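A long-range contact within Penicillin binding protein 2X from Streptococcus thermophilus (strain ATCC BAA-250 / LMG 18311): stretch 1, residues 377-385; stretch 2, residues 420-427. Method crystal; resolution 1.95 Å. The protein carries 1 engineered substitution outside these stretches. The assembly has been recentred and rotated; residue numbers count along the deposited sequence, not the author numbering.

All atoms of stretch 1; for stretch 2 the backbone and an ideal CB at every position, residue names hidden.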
# COMPACT_ATOMS: atom_id res chain seq x y z
N LEU A 377 1.25 -22.00 4.47
CA LEU A 377 0.41 -21.89 3.26
C LEU A 377 -0.27 -20.52 3.16
O LEU A 377 -0.49 -20.01 2.06
CB LEU A 377 -0.64 -22.99 3.24
CG LEU A 377 -0.16 -24.43 3.03
CD1 LEU A 377 -1.34 -25.37 3.12
CD2 LEU A 377 0.53 -24.61 1.68
N TYR A 378 -0.62 -19.96 4.33
CA TYR A 378 -1.18 -18.61 4.43
C TYR A 378 -0.07 -17.53 4.32
O TYR A 378 -0.36 -16.33 4.32
CB TYR A 378 -1.99 -18.45 5.71
CG TYR A 378 -3.46 -18.83 5.59
CD1 TYR A 378 -4.33 -18.04 4.85
CD2 TYR A 378 -3.99 -19.93 6.28
CE1 TYR A 378 -5.68 -18.34 4.76
CE2 TYR A 378 -5.34 -20.26 6.19
CZ TYR A 378 -6.19 -19.45 5.43
OH TYR A 378 -7.54 -19.75 5.32
N LYS A 379 1.19 -17.98 4.26
CA LYS A 379 2.38 -17.15 4.03
C LYS A 379 2.81 -16.20 5.14
O LYS A 379 3.56 -15.23 4.89
CB LYS A 379 2.30 -16.40 2.69
CG LYS A 379 2.25 -17.31 1.48
CD LYS A 379 2.24 -16.50 0.20
CE LYS A 379 2.21 -17.39 -1.03
NZ LYS A 379 3.49 -18.13 -1.23
N PHE A 380 2.35 -16.46 6.36
CA PHE A 380 2.81 -15.66 7.49
C PHE A 380 4.31 -15.83 7.64
O PHE A 380 4.86 -16.90 7.34
CB PHE A 380 2.04 -16.00 8.75
CG PHE A 380 0.62 -15.55 8.68
CD1 PHE A 380 0.32 -14.21 8.75
CD2 PHE A 380 -0.42 -16.46 8.50
CE1 PHE A 380 -0.98 -13.76 8.67
CE2 PHE A 380 -1.74 -16.02 8.41
CZ PHE A 380 -2.02 -14.67 8.50
N GLY A 381 4.97 -14.74 8.01
CA GLY A 381 6.44 -14.71 8.11
C GLY A 381 7.12 -14.37 6.77
O GLY A 381 8.35 -14.24 6.72
N ILE A 382 6.34 -14.24 5.70
CA ILE A 382 6.87 -13.91 4.38
C ILE A 382 6.25 -12.59 3.93
O ILE A 382 5.02 -12.47 3.90
CB ILE A 382 6.56 -15.00 3.34
CG1 ILE A 382 7.06 -16.37 3.84
CG2 ILE A 382 7.21 -14.68 2.01
CD1 ILE A 382 6.77 -17.53 2.90
N PRO A 383 7.08 -11.60 3.57
CA PRO A 383 6.49 -10.33 3.12
C PRO A 383 5.69 -10.54 1.84
O PRO A 383 5.95 -11.49 1.09
CB PRO A 383 7.71 -9.44 2.87
CG PRO A 383 8.84 -10.38 2.64
CD PRO A 383 8.55 -11.59 3.48
N THR A 384 4.70 -9.68 1.62
CA THR A 384 3.88 -9.76 0.41
C THR A 384 4.68 -9.34 -0.84
O THR A 384 4.44 -9.84 -1.94
CB THR A 384 2.60 -8.91 0.52
OG1 THR A 384 2.91 -7.50 0.50
CG2 THR A 384 1.83 -9.25 1.80
N ARG A 385 5.62 -8.42 -0.66
CA ARG A 385 6.40 -7.84 -1.77
C ARG A 385 5.41 -7.24 -2.78
O ARG A 385 5.61 -7.34 -3.99
CB ARG A 385 7.30 -8.88 -2.42
CG ARG A 385 8.09 -9.67 -1.40
CD ARG A 385 9.17 -10.47 -2.07
NE ARG A 385 9.91 -11.28 -1.10
CZ ARG A 385 9.78 -12.59 -0.91
NH1 ARG A 385 8.96 -13.34 -1.65
NH2 ARG A 385 10.53 -13.18 0.02
N UNK A 420 -4.49 -9.01 5.31
CA UNK A 420 -5.36 -8.79 4.15
C UNK A 420 -5.19 -9.91 3.13
O UNK A 420 -6.18 -10.41 2.59
CB UNK A 420 -5.06 -7.44 3.50
N UNK A 421 -3.94 -10.27 2.87
CA UNK A 421 -3.62 -11.32 1.92
C UNK A 421 -4.29 -12.65 2.35
O UNK A 421 -4.91 -13.33 1.54
CB UNK A 421 -2.10 -11.49 1.81
N UNK A 422 -4.18 -12.98 3.63
CA UNK A 422 -4.77 -14.21 4.18
C UNK A 422 -6.29 -14.17 4.06
O UNK A 422 -6.91 -15.18 3.68
CB UNK A 422 -4.36 -14.40 5.64
N UNK A 423 -6.87 -13.00 4.37
CA UNK A 423 -8.32 -12.85 4.28
C UNK A 423 -8.86 -13.07 2.86
O UNK A 423 -10.00 -13.53 2.70
CB UNK A 423 -8.72 -11.46 4.77
N UNK A 424 -8.06 -12.77 1.84
CA UNK A 424 -8.55 -12.97 0.48
C UNK A 424 -8.88 -14.44 0.19
O UNK A 424 -9.77 -14.70 -0.60
CB UNK A 424 -7.51 -12.46 -0.52
N UNK A 425 -8.16 -15.39 0.80
CA UNK A 425 -8.43 -16.81 0.55
C UNK A 425 -9.79 -17.19 1.14
O UNK A 425 -10.52 -18.00 0.60
CB UNK A 425 -7.32 -17.69 1.14
N UNK A 426 -10.14 -16.57 2.26
CA UNK A 426 -11.42 -16.81 2.89
C UNK A 426 -12.55 -16.25 2.02
O UNK A 426 -13.57 -16.91 1.84
CB UNK A 426 -11.45 -16.19 4.29
N UNK A 427 -12.35 -15.04 1.49
CA UNK A 427 -13.34 -14.32 0.67
C UNK A 427 -13.43 -14.77 -0.78
O UNK A 427 -14.42 -14.47 -1.46
CB UNK A 427 -13.02 -12.82 0.69

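Backbone angles near -60/-40 from 420 through 426 make stretch 2 helical, so its CB atoms fan out around an axis and only some can meet stretch 1. At position 420 the ideal CB has nothing of stretch 1 within 5.5 Å; the visible atoms set no preference, and the residue is Leu420, which makes no contact.

Position 421 points toward stretch 1, with its ideal CB 4.5 Å from Thr384 CG2. Beyond lies a hollow lined by backbone carbonyls: the type II turn from Lys379 to Ile382 is closed by Ile382 N donating to Lys379 O (3.1 Å), and the carbonyls of Tyr378, Lys379, Ile382 and Pro383 line the stretch 1 side of the space. Although Lys379 O already accepts within the turn, a cluster of acceptors still favours a long donor side chain: arginine suits best, and lysine would need to be fully extended. The deposited residue is Arg421. Its NH1 donates to Ile382 O at 3.0 Å with an angle of 153°, and NH2 adds a weak bond to the same Ile382 O at 3.3 Å. Lys379 O lies 2.8 Å from NH1. A water accepts from Arg421 NE (2.8 Å) and donates to Tyr378 O (2.7 Å). Lys379 CB covers one face of the guanidinium and Thr384 CG2 the opposite one, so the planar group is sandwiched while Ile382 O and Pro383 O lie at its edge.

Position 422 also points toward stretch 1, but here the space is short: the ideal CB is already 3.7 Å from both Tyr378 CD1 and Phe380 CZ, and the CA atoms of Tyr378 and 422 are 5.7 Å apart. A small side chain fits best, alanine above all, with serine possible. Ala422 places its methyl against both aromatic rings, while its carbonyl O sits at the edge of the Tyr378 ring, 3.6 Å from CE1.

Position 423 points away and 424 sideways, neither with stretch 1 near its ideal CB, so many residues would do. They are Phe423 and Thr424; Thr424 OG1 bonds back to Arg421 O (2.6 Å).

At 425 the CB again points toward stretch 1, 4.0 Å from Tyr378 CE1, favouring something small and apolar; Ala425 makes that contact.

Position 426 points sideways, its ideal CB 5.4 Å from Tyr378 OH, leaving room for a medium-sized aliphatic or a polar chain. Ile426 reaches in with CD1, 3.3 Å from Tyr378 OH.

Position 427 is beyond reach and unconstrained by stretch 1; it is Ser427.

Stretch 2, residues 420-427: LRAFTAIS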
# COMPACT_ATOMS: atom_id res chain seq x y z
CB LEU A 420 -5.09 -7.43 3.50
CG LEU A 420 -5.39 -6.19 4.39
CD1 LEU A 420 -4.99 -4.91 3.65
CD2 LEU A 420 -6.86 -6.11 4.78
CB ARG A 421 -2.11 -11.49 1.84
CG ARG A 421 -1.65 -12.62 0.94
CD ARG A 421 -0.12 -12.70 0.87
NE ARG A 421 0.44 -12.91 2.19
CZ ARG A 421 1.75 -12.94 2.49
NH1 ARG A 421 2.10 -13.12 3.75
NH2 ARG A 421 2.69 -12.80 1.58
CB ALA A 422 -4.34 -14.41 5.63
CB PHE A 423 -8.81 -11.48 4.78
CG PHE A 423 -8.62 -11.24 6.27
CD1 PHE A 423 -8.88 -12.24 7.20
CD2 PHE A 423 -8.26 -9.98 6.73
CE1 PHE A 423 -8.74 -11.99 8.58
CE2 PHE A 423 -8.11 -9.74 8.09
CZ PHE A 423 -8.34 -10.74 9.01
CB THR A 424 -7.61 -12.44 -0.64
OG1 THR A 424 -6.35 -13.13 -0.59
CG2 THR A 424 -7.38 -10.99 -0.53
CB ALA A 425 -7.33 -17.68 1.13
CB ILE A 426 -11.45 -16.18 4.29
CG1 ILE A 426 -10.34 -16.77 5.17
CG2 ILE A 426 -12.83 -16.34 4.94
CD1 ILE A 426 -10.51 -18.23 5.51
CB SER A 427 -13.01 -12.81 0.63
OG SER A 427 -11.91 -12.54 -0.28
O HOH W 1 -0.43 -13.64 4.71
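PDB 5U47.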